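Local coordinates for endonuclease V (Streptomyces avermitilis, PDB 3GOC), which probably uses magnesium to nick DNA at the second phosphodiester bond 3' to a deoxyinosine, in the repair of deaminated bases, at residues R18-V28 with R122-L133; L110-P121 with P137-F148. All blocks are in the same frame, centred on the assembly; numbering follows the deposited sequence.

Both contacts draw on the beta-alpha-beta unit made of strand 110-114, helix 126-134 and strand 138-142. Interaction 2 joins the two parallel strands in the middle of the mixed sheet, its centre about 6 Å from the centre of the chain, and runs out to the magnesium site; interaction 1 places the N-terminal helix 14-24 against the connecting helix, its own centre about 13 Å from that of the chain. Their chemistry follows their place: backbone hydrogen bonds and aliphatic pairs in the sheet, an aromatic wedge with an arginine-aspartate network at its rim between the helices. The two meet directly, where A127 O accepts a hydrogen bond from T138 OG1 and G125 N donates one to G117 O.

Interaction 1. Residues R18-V28 with R122-L133; sequences RAVQDELRGRV and RRFGLASHLGVL
F124 wedges its ring against helix 18-24 at Q21, L24 and R25, where this N-terminal helix crosses helix 126-133 of the RNase H-like fold, the two short axes 64° apart. This is the tight part. One ring face lies over backbone, with Q21 O and R25 N above it; the opposite face is backed by H129 N. Obliquely, F124 CZ comes to 3.4 Å from L24 CB. At the ring edge sits V28 CG2, 3.9 Å from F124 CE2, and the same methyl touches V132 CG2 at 3.6 Å. With CG anti to the backbone N (chi1 -162°), F124 swings its ring out of the loop ahead of helix 126-133 and into this slot. L24 CD1 passes on to the H129 ring and to L133 CD2.

Toward solvent the contact turns polar and looser. R122 grips D22 side-on with two nitrogens: NH2, in the guanidinium plane, meets the syn lone pair of OD2 at 3.0 Å, while NE bonds OD1 at 2.9 Å from a tilted position. R25 NH1 reaches that same OD1 from the opposite face of the carboxylate, making a network of two arginines on one acid. R18 lays its CD over one face of the R122 guanidinium, and exposed R27 rests a guanidinium face on V132 CG1.

Between the two zones, Q21 NE2 bonds G87 O and also donates to a water at 3.0 Å. This water in turn donates to F124 O, and it is hydrogen-bonded to H129 ND1 at 2.9 Å.

Interaction 2. Residues L110-P121 with P137-F148; sequences LIVCDGYGVAHP and PTIGVAKNPFTF
Y116 lays one face of its ring on A142, whose CB sits 3.8 Å from the ring centroid in a CH-pi contact, while N144 O lies at the ring edge beside the hydroxyl. F148 CE1 approaches obliquely, and Y116 CD2 in turn lies at the edge of the F148 ring. That second ring closes on the backbone of the other segment, its CZ 3.3 Å from A119 C. Y116 has CG anti to the carbonyl carbon (chi1 -43°), and the ring thereby turns back across A142. Its OH donates to N144 O at 2.6 Å, from 47° above the carbonyl plane, and accepts from a water. N144 OD1 receives F146 N at 2.8 Å, in the carbonyl plane, closing an Asx turn that holds the loop beside the ring. A phenylalanine here would probably keep the packing on A142 but leave N144 O without its hydroxyl donor and the loop less firmly tied.

The rings follow on from two parallel strands, 110-114 and 138-142. I111 N bonds P137 O, I139 N bonds I111 O at 2.9 Å, C113 N bonds I139 O at 2.9 Å, and V141 N bonds C113 O; the last link, G115 N to V141 O, is weak. V112 fits its CG2 alongside I139 CG1 at 4.0 Å and its CG1 against V141 CG2, on one face of the sheet. I111 and C113 point from the other face to helix 126-134.

D114 binds magnesium together with D46, and a water donating to D114 OD2 accepts from K143 N. A metal-binding carboxylate carried by a central strand, here in a right-handed beta-alpha-beta crossover, is characteristic of the metal site of RNase H-like nucleases.

Interaction 1. Residues R18-V28 with R122-L133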
loop_
_atom_site.group_PDB
_atom_site.type_symbol
_atom_site.label_atom_id
_atom_site.label_comp_id
_atom_site.label_asym_id
_atom_site.label_seq_id
_atom_site.Cartn_x
_atom_site.Cartn_y
_atom_site.Cartn_z
ATOM N N ARG A 18 18.824 -14.011 26.006
ATOM C CA ARG A 18 17.633 -14.795 25.707
ATOM C C ARG A 18 16.554 -14.512 26.748
ATOM O O ARG A 18 15.366 -14.467 26.425
ATOM C CB ARG A 18 17.948 -16.292 25.684
ATOM C CG ARG A 18 18.824 -16.724 24.518
ATOM C CD ARG A 18 18.757 -18.233 24.332
ATOM N NE ARG A 18 19.183 -18.946 25.532
ATOM C CZ ARG A 18 20.442 -19.279 25.797
ATOM N NH1 ARG A 18 20.737 -19.915 26.919
ATOM N NH2 ARG A 18 21.403 -18.995 24.930
ATOM N N ALA A 19 16.968 -14.315 27.996
ATOM C CA ALA A 19 16.021 -14.025 29.068
ATOM C C ALA A 19 15.321 -12.696 28.794
ATOM O O ALA A 19 14.125 -12.561 29.048
ATOM C CB ALA A 19 16.744 -13.982 30.413
ATOM N N VAL A 20 16.064 -11.722 28.276
ATOM C CA VAL A 20 15.483 -10.419 27.958
ATOM C C VAL A 20 14.456 -10.603 26.846
ATOM O O VAL A 20 13.363 -10.038 26.897
ATOM C CB VAL A 20 16.565 -9.395 27.503
ATOM C CG1 VAL A 20 15.901 -8.123 26.975
ATOM C CG2 VAL A 20 17.486 -9.053 28.668
ATOM N N GLN A 21 14.797 -11.405 25.842
ATOM C CA GLN A 21 13.872 -11.644 24.738
ATOM C C GLN A 21 12.574 -12.282 25.217
ATOM O O GLN A 21 11.492 -11.851 24.826
ATOM C CB GLN A 21 14.514 -12.551 23.684
ATOM C CG GLN A 21 15.762 -11.975 23.038
ATOM C CD GLN A 21 16.302 -12.874 21.945
ATOM O OE1 GLN A 21 16.435 -14.080 22.139
ATOM N NE2 GLN A 21 16.633 -12.292 20.796
ATOM N N ASP A 22 12.679 -13.307 26.056
ATOM C CA ASP A 22 11.476 -13.975 26.540
ATOM C C ASP A 22 10.621 -13.070 27.425
ATOM O O ASP A 22 9.400 -13.210 27.468
ATOM C CB ASP A 22 11.833 -15.258 27.296
ATOM C CG ASP A 22 12.457 -16.310 26.394
ATOM O OD1 ASP A 22 12.172 -16.301 25.177
ATOM O OD2 ASP A 22 13.218 -17.155 26.906
ATOM N N GLU A 23 11.261 -12.139 28.122
ATOM C CA GLU A 23 10.542 -11.226 28.999
ATOM C C GLU A 23 9.881 -10.082 28.230
ATOM O O GLU A 23 8.727 -9.739 28.492
ATOM C CB GLU A 23 11.496 -10.674 30.059
ATOM C CG GLU A 23 12.036 -11.757 30.990
ATOM C CD GLU A 23 13.273 -11.328 31.759
ATOM O OE1 GLU A 23 13.796 -12.140 32.555
ATOM O OE2 GLU A 23 13.730 -10.182 31.569
ATOM N N LEU A 24 10.605 -9.504 27.276
ATOM C CA LEU A 24 10.074 -8.396 26.487
ATOM C C LEU A 24 9.059 -8.818 25.423
ATOM O O LEU A 24 8.236 -8.007 24.994
ATOM C CB LEU A 24 11.216 -7.623 25.818
ATOM C CG LEU A 24 12.147 -6.815 26.729
ATOM C CD1 LEU A 24 13.199 -6.108 25.886
ATOM C CD2 LEU A 24 11.334 -5.800 27.528
ATOM N N ARG A 25 9.112 -10.077 25.004
ATOM C CA ARG A 25 8.193 -10.571 23.983
ATOM C C ARG A 25 6.752 -10.455 24.464
ATOM O O ARG A 25 5.830 -10.329 23.659
ATOM C CB ARG A 25 8.497 -12.031 23.647
ATOM C CG ARG A 25 7.826 -12.518 22.373
ATOM C CD ARG A 25 7.546 -14.011 22.426
ATOM N NE ARG A 25 8.682 -14.769 22.947
ATOM C CZ ARG A 25 8.698 -16.091 23.078
ATOM N NH1 ARG A 25 9.772 -16.697 23.564
ATOM N NH2 ARG A 25 7.640 -16.806 22.720
ATOM N N GLY A 26 6.569 -10.501 25.780
ATOM C CA GLY A 26 5.238 -10.402 26.351
ATOM C C GLY A 26 4.604 -9.034 26.186
ATOM O O GLY A 26 3.418 -8.856 26.466
ATOM N N ARG A 27 5.387 -8.061 25.735
ATOM C CA ARG A 27 4.866 -6.717 25.540
ATOM C C ARG A 27 4.439 -6.491 24.092
ATOM O O ARG A 27 3.827 -5.475 23.773
ATOM C CB ARG A 27 5.917 -5.677 25.950
ATOM C CG ARG A 27 6.257 -5.712 27.439
ATOM C CD ARG A 27 6.220 -4.322 28.053
ATOM N NE ARG A 27 7.403 -3.532 27.734
ATOM C CZ ARG A 27 8.605 -3.749 28.259
ATOM N NH1 ARG A 27 9.632 -2.980 27.915
ATOM N NH2 ARG A 27 8.776 -4.728 29.135
ATOM N N VAL A 28 4.747 -7.446 23.222
ATOM C CA VAL A 28 4.395 -7.330 21.812
ATOM C C VAL A 28 2.888 -7.360 21.591
ATOM O O VAL A 28 2.183 -8.191 22.163
ATOM C CB VAL A 28 5.047 -8.464 20.981
ATOM C CG1 VAL A 28 4.582 -8.391 19.531
ATOM C CG2 VAL A 28 6.569 -8.349 21.048
ATOM N N ARG A 122 13.035 -16.932 18.291
ATOM C CA ARG A 122 12.318 -16.730 19.541
ATOM C C ARG A 122 11.170 -15.747 19.358
ATOM O O ARG A 122 10.664 -15.167 20.323
ATOM C CB ARG A 122 13.266 -16.236 20.638
ATOM C CG ARG A 122 13.907 -17.354 21.447
ATOM C CD ARG A 122 14.733 -16.799 22.597
ATOM N NE ARG A 122 14.471 -17.498 23.853
ATOM C CZ ARG A 122 14.771 -18.772 24.083
ATOM N NH1 ARG A 122 15.349 -19.504 23.141
ATOM N NH2 ARG A 122 14.496 -19.313 25.262
ATOM N N ARG A 123 10.762 -15.568 18.106
ATOM C CA ARG A 123 9.669 -14.665 17.764
ATOM C C ARG A 123 9.917 -13.265 18.321
ATOM O O ARG A 123 8.983 -12.565 18.706
ATOM C CB ARG A 123 8.351 -15.218 18.311
ATOM C CG ARG A 123 8.040 -16.644 17.867
ATOM C CD ARG A 123 7.704 -16.715 16.383
ATOM N NE ARG A 123 7.319 -18.071 15.978
ATOM C CZ ARG A 123 8.176 -19.047 15.695
ATOM N NH1 ARG A 123 9.485 -18.833 15.760
ATOM N NH2 ARG A 123 7.724 -20.247 15.357
ATOM N N PHE A 124 11.178 -12.853 18.358
ATOM C CA PHE A 124 11.505 -11.535 18.882
ATOM C C PHE A 124 12.727 -10.946 18.187
ATOM O O PHE A 124 13.757 -10.698 18.815
ATOM C CB PHE A 124 11.736 -11.622 20.394
ATOM C CG PHE A 124 11.662 -10.293 21.095
ATOM C CD1 PHE A 124 12.794 -9.734 21.682
ATOM C CD2 PHE A 124 10.449 -9.619 21.200
ATOM C CE1 PHE A 124 12.721 -8.511 22.352
ATOM C CE2 PHE A 124 10.361 -8.395 21.864
ATOM C CZ PHE A 124 11.493 -7.845 22.450
ATOM N N GLY A 125 12.599 -10.726 16.882
ATOM C CA GLY A 125 13.688 -10.154 16.113
ATOM C C GLY A 125 13.754 -8.644 16.275
ATOM O O GLY A 125 12.963 -8.052 17.013
ATOM N N LEU A 126 14.681 -8.024 15.556
ATOM C CA LEU A 126 14.910 -6.583 15.617
ATOM C C LEU A 126 13.660 -5.705 15.621
ATOM O O LEU A 126 13.504 -4.836 16.480
ATOM C CB LEU A 126 15.808 -6.163 14.453
ATOM C CG LEU A 126 16.097 -4.668 14.312
ATOM C CD1 LEU A 126 16.930 -4.199 15.498
ATOM C CD2 LEU A 126 16.838 -4.418 13.002
ATOM N N ALA A 127 12.771 -5.925 14.661
ATOM C CA ALA A 127 11.568 -5.115 14.578
ATOM C C ALA A 127 10.687 -5.208 15.819
ATOM O O ALA A 127 10.144 -4.200 16.277
ATOM C CB ALA A 127 10.769 -5.482 13.331
ATOM N N SER A 128 10.538 -6.405 16.371
ATOM C CA SER A 128 9.703 -6.566 17.557
ATOM C C SER A 128 10.376 -5.974 18.792
ATOM O O SER A 128 9.724 -5.351 19.633
ATOM C CB SER A 128 9.398 -8.046 17.791
ATOM O OG SER A 128 8.589 -8.556 16.748
ATOM N N HIS A 129 11.684 -6.169 18.882
ATOM C CA HIS A 129 12.484 -5.673 19.992
ATOM C C HIS A 129 12.441 -4.145 20.000
ATOM O O HIS A 129 12.212 -3.520 21.040
ATOM C CB HIS A 129 13.915 -6.194 19.822
ATOM C CG HIS A 129 14.755 -6.121 21.060
ATOM N ND1 HIS A 129 15.839 -6.949 21.264
ATOM C CD2 HIS A 129 14.707 -5.297 22.134
ATOM C CE1 HIS A 129 16.422 -6.638 22.408
ATOM N NE2 HIS A 129 15.755 -5.637 22.956
ATOM N N LEU A 130 12.633 -3.542 18.830
ATOM C CA LEU A 130 12.611 -2.086 18.716
ATOM C C LEU A 130 11.205 -1.556 19.001
ATOM O O LEU A 130 11.036 -0.517 19.643
ATOM C CB LEU A 130 13.053 -1.666 17.311
ATOM C CG LEU A 130 13.124 -0.168 17.019
ATOM C CD1 LEU A 130 14.233 0.483 17.847
ATOM C CD2 LEU A 130 13.387 0.032 15.530
ATOM N N GLY A 131 10.202 -2.285 18.523
ATOM C CA GLY A 131 8.824 -1.878 18.738
ATOM C C GLY A 131 8.451 -1.791 20.209
ATOM O O GLY A 131 7.891 -0.795 20.673
ATOM N N VAL A 132 8.765 -2.840 20.958
ATOM C CA VAL A 132 8.445 -2.857 22.378
ATOM C C VAL A 132 9.208 -1.800 23.184
ATOM O O VAL A 132 8.660 -1.212 24.119
ATOM C CB VAL A 132 8.693 -4.259 22.976
ATOM C CG1 VAL A 132 8.568 -4.217 24.496
ATOM C CG2 VAL A 132 7.677 -5.237 22.395
ATOM N N LEU A 133 10.464 -1.546 22.826
ATOM C CA LEU A 133 11.249 -0.549 23.551
ATOM C C LEU A 133 10.790 0.882 23.275
ATOM O O LEU A 133 10.830 1.732 24.166
ATOM C CB LEU A 133 12.734 -0.679 23.205
ATOM C CG LEU A 133 13.421 -1.965 23.672
ATOM C CD1 LEU A 133 14.875 -1.950 23.227
ATOM C CD2 LEU A 133 13.327 -2.085 25.187
HETATM O O HOH W 1 16.089 -9.466 19.849
#

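Interaction 2. Residues L110-P121 with P137-F148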
loop_
_atom_site.group_PDB
_atom_site.type_symbol
_atom_site.label_atom_id
_atom_site.label_comp_id
_atom_site.label_asym_id
_atom_site.label_seq_id
_atom_site.Cartn_x
_atom_site.Cartn_y
_atom_site.Cartn_z
ATOM N N LEU A 110 5.444 4.982 11.535
ATOM C CA LEU A 110 5.600 3.530 11.454
ATOM C C LEU A 110 7.058 3.256 11.089
ATOM O O LEU A 110 7.567 3.817 10.120
ATOM C CB LEU A 110 4.671 2.969 10.374
ATOM C CG LEU A 110 4.683 1.471 10.057
ATOM C CD1 LEU A 110 5.852 1.137 9.177
ATOM C CD2 LEU A 110 4.698 0.671 11.332
ATOM N N ILE A 111 7.732 2.408 11.863
ATOM C CA ILE A 111 9.134 2.096 11.590
ATOM C C ILE A 111 9.258 0.811 10.781
ATOM O O ILE A 111 8.688 -0.218 11.140
ATOM C CB ILE A 111 9.964 1.931 12.890
ATOM C CG1 ILE A 111 9.939 3.227 13.709
ATOM C CG2 ILE A 111 11.403 1.562 12.542
ATOM C CD1 ILE A 111 8.634 3.477 14.412
ATOM N N VAL A 112 9.990 0.888 9.674
ATOM C CA VAL A 112 10.207 -0.263 8.807
ATOM C C VAL A 112 11.676 -0.664 8.920
ATOM O O VAL A 112 12.566 0.082 8.509
ATOM C CB VAL A 112 9.874 0.081 7.331
ATOM C CG1 VAL A 112 10.057 -1.148 6.448
ATOM C CG2 VAL A 112 8.438 0.606 7.235
ATOM N N CYS A 113 11.927 -1.838 9.493
ATOM C CA CYS A 113 13.291 -2.336 9.661
ATOM C C CYS A 113 13.705 -3.233 8.510
ATOM O O CYS A 113 12.888 -3.965 7.953
ATOM C CB CYS A 113 13.408 -3.137 10.960
ATOM S SG CYS A 113 13.034 -2.215 12.453
ATOM N N ASP A 114 14.980 -3.153 8.140
ATOM C CA ASP A 114 15.516 -4.012 7.091
ATOM C C ASP A 114 15.904 -5.264 7.867
ATOM O O ASP A 114 17.045 -5.415 8.308
ATOM C CB ASP A 114 16.761 -3.393 6.461
ATOM C CG ASP A 114 17.395 -4.293 5.419
ATOM O OD1 ASP A 114 18.604 -4.132 5.129
ATOM O OD2 ASP A 114 16.694 -5.169 4.876
ATOM N N GLY A 115 14.939 -6.156 8.037
ATOM C CA GLY A 115 15.176 -7.357 8.807
ATOM C C GLY A 115 13.876 -8.036 9.173
ATOM O O GLY A 115 12.923 -8.014 8.392
ATOM N N TYR A 116 13.830 -8.616 10.369
ATOM C CA TYR A 116 12.657 -9.362 10.813
ATOM C C TYR A 116 12.072 -8.959 12.168
ATOM O O TYR A 116 12.747 -8.366 13.013
ATOM C CB TYR A 116 12.993 -10.860 10.873
ATOM C CG TYR A 116 13.794 -11.391 9.694
ATOM C CD1 TYR A 116 15.173 -11.208 9.624
ATOM C CD2 TYR A 116 13.168 -12.051 8.643
ATOM C CE1 TYR A 116 15.912 -11.666 8.533
ATOM C CE2 TYR A 116 13.894 -12.516 7.546
ATOM C CZ TYR A 116 15.262 -12.317 7.496
ATOM O OH TYR A 116 15.973 -12.748 6.401
ATOM N N GLY A 117 10.799 -9.297 12.350
ATOM C CA GLY A 117 10.107 -9.036 13.599
ATOM C C GLY A 117 9.813 -10.384 14.247
ATOM O O GLY A 117 10.706 -11.016 14.808
ATOM N N VAL A 118 8.567 -10.841 14.162
ATOM C CA VAL A 118 8.190 -12.126 14.749
ATOM C C VAL A 118 8.829 -13.316 14.026
ATOM O O VAL A 118 8.887 -14.428 14.569
ATOM C CB VAL A 118 6.655 -12.300 14.766
ATOM C CG1 VAL A 118 6.028 -11.234 15.650
ATOM C CG2 VAL A 118 6.107 -12.205 13.360
ATOM N N ALA A 119 9.299 -13.091 12.802
ATOM C CA ALA A 119 9.961 -14.143 12.020
ATOM C C ALA A 119 11.363 -14.242 12.598
ATOM O O ALA A 119 12.333 -13.737 12.028
ATOM C CB ALA A 119 10.015 -13.745 10.541
ATOM N N HIS A 120 11.449 -14.923 13.730
ATOM C CA HIS A 120 12.695 -15.057 14.468
ATOM C C HIS A 120 12.623 -16.325 15.316
ATOM O O HIS A 120 11.540 -16.727 15.738
ATOM C CB HIS A 120 12.841 -13.796 15.329
ATOM C CG HIS A 120 13.998 -13.810 16.274
ATOM N ND1 HIS A 120 13.926 -14.375 17.530
ATOM C CD2 HIS A 120 15.248 -13.301 16.161
ATOM C CE1 HIS A 120 15.082 -14.213 18.149
ATOM N NE2 HIS A 120 15.900 -13.565 17.340
ATOM N N PRO A 121 13.771 -16.982 15.558
ATOM C CA PRO A 121 13.800 -18.209 16.361
ATOM C C PRO A 121 13.037 -18.115 17.682
ATOM O O PRO A 121 12.459 -19.100 18.139
ATOM C CB PRO A 121 15.299 -18.468 16.549
ATOM C CG PRO A 121 15.939 -17.118 16.306
ATOM C CD PRO A 121 15.133 -16.598 15.154
ATOM N N PRO A 137 4.713 1.522 16.387
ATOM C CA PRO A 137 4.361 0.512 15.389
ATOM C C PRO A 137 5.603 0.210 14.560
ATOM O O PRO A 137 6.282 1.126 14.093
ATOM C CB PRO A 137 3.297 1.210 14.550
ATOM C CG PRO A 137 2.690 2.180 15.497
ATOM C CD PRO A 137 3.882 2.725 16.220
ATOM N N THR A 138 5.897 -1.069 14.377
ATOM C CA THR A 138 7.064 -1.462 13.595
ATOM C C THR A 138 6.799 -2.719 12.785
ATOM O O THR A 138 5.974 -3.554 13.159
ATOM C CB THR A 138 8.274 -1.791 14.488
ATOM O OG1 THR A 138 8.007 -3.004 15.204
ATOM C CG2 THR A 138 8.549 -0.675 15.471
ATOM N N ILE A 139 7.505 -2.846 11.670
ATOM C CA ILE A 139 7.411 -4.036 10.838
ATOM C C ILE A 139 8.802 -4.306 10.311
ATOM O O ILE A 139 9.691 -3.454 10.387
ATOM C CB ILE A 139 6.470 -3.882 9.610
ATOM C CG1 ILE A 139 7.025 -2.847 8.633
ATOM C CG2 ILE A 139 5.068 -3.525 10.073
ATOM C CD1 ILE A 139 6.263 -2.799 7.318
ATOM N N GLY A 140 8.988 -5.507 9.793
ATOM C CA GLY A 140 10.264 -5.855 9.209
ATOM C C GLY A 140 10.043 -6.271 7.764
ATOM O O GLY A 140 9.028 -6.880 7.427
ATOM N N VAL A 141 10.973 -5.895 6.897
ATOM C CA VAL A 141 10.930 -6.291 5.499
ATOM C C VAL A 141 12.349 -6.746 5.215
ATOM O O VAL A 141 13.299 -5.972 5.359
ATOM C CB VAL A 141 10.560 -5.140 4.543
ATOM C CG1 VAL A 141 10.571 -5.661 3.106
ATOM C CG2 VAL A 141 9.175 -4.592 4.881
ATOM N N ALA A 142 12.493 -8.011 4.836
ATOM C CA ALA A 142 13.808 -8.595 4.575
ATOM C C ALA A 142 13.993 -9.037 3.134
ATOM O O ALA A 142 13.034 -9.405 2.461
ATOM C CB ALA A 142 14.035 -9.771 5.512
ATOM N N LYS A 143 15.244 -9.005 2.677
ATOM C CA LYS A 143 15.604 -9.367 1.303
ATOM C C LYS A 143 15.692 -10.869 1.059
ATOM O O LYS A 143 15.558 -11.312 -0.079
ATOM C CB LYS A 143 16.952 -8.737 0.920
ATOM C CG LYS A 143 17.041 -7.241 1.116
ATOM C CD LYS A 143 18.486 -6.780 1.005
ATOM C CE LYS A 143 18.662 -5.329 1.411
ATOM N NZ LYS A 143 17.983 -4.410 0.474
ATOM N N ASN A 144 15.935 -11.646 2.112
ATOM C CA ASN A 144 16.031 -13.098 1.978
ATOM C C ASN A 144 15.149 -13.743 3.041
ATOM O O ASN A 144 14.823 -13.115 4.045
ATOM C CB ASN A 144 17.488 -13.571 2.097
ATOM C CG ASN A 144 18.046 -13.432 3.493
ATOM O OD1 ASN A 144 17.563 -14.056 4.439
ATOM N ND2 ASN A 144 19.085 -12.622 3.631
ATOM N N PRO A 145 14.755 -15.013 2.838
ATOM C CA PRO A 145 13.894 -15.737 3.776
ATOM C C PRO A 145 14.554 -16.368 4.993
ATOM O O PRO A 145 13.884 -17.051 5.764
ATOM C CB PRO A 145 13.251 -16.783 2.880
ATOM C CG PRO A 145 14.394 -17.165 1.994
ATOM C CD PRO A 145 15.012 -15.824 1.631
ATOM N N PHE A 146 15.848 -16.127 5.181
ATOM C CA PHE A 146 16.558 -16.717 6.308
ATOM C C PHE A 146 16.371 -18.231 6.191
ATOM O O PHE A 146 16.570 -18.802 5.120
ATOM C CB PHE A 146 15.974 -16.218 7.635
ATOM C CG PHE A 146 16.804 -16.581 8.837
ATOM C CD1 PHE A 146 16.196 -17.012 10.013
ATOM C CD2 PHE A 146 18.194 -16.484 8.795
ATOM C CE1 PHE A 146 16.961 -17.348 11.133
ATOM C CE2 PHE A 146 18.969 -16.815 9.909
ATOM C CZ PHE A 146 18.351 -17.247 11.079
ATOM N N THR A 147 15.966 -18.876 7.279
ATOM C CA THR A 147 15.760 -20.316 7.265
ATOM C C THR A 147 14.275 -20.688 7.167
ATOM O O THR A 147 13.904 -21.850 7.331
ATOM C CB THR A 147 16.362 -20.955 8.531
ATOM O OG1 THR A 147 16.269 -22.382 8.443
ATOM C CG2 THR A 147 15.621 -20.471 9.767
ATOM N N PHE A 148 13.430 -19.703 6.886
ATOM C CA PHE A 148 11.997 -19.938 6.775
ATOM C C PHE A 148 11.618 -20.472 5.395
ATOM O O PHE A 148 12.357 -20.297 4.425
ATOM C CB PHE A 148 11.237 -18.640 7.070
ATOM C CG PHE A 148 11.631 -17.997 8.369
ATOM C CD1 PHE A 148 12.209 -16.728 8.387
ATOM C CD2 PHE A 148 11.456 -18.677 9.575
ATOM C CE1 PHE A 148 12.609 -16.145 9.586
ATOM C CE2 PHE A 148 11.851 -18.105 10.781
ATOM C CZ PHE A 148 12.431 -16.836 10.791
HETATM O O HOH W 2 17.168 -7.824 4.405
HETATM O O HOH W 3 17.321 -10.615 4.892
#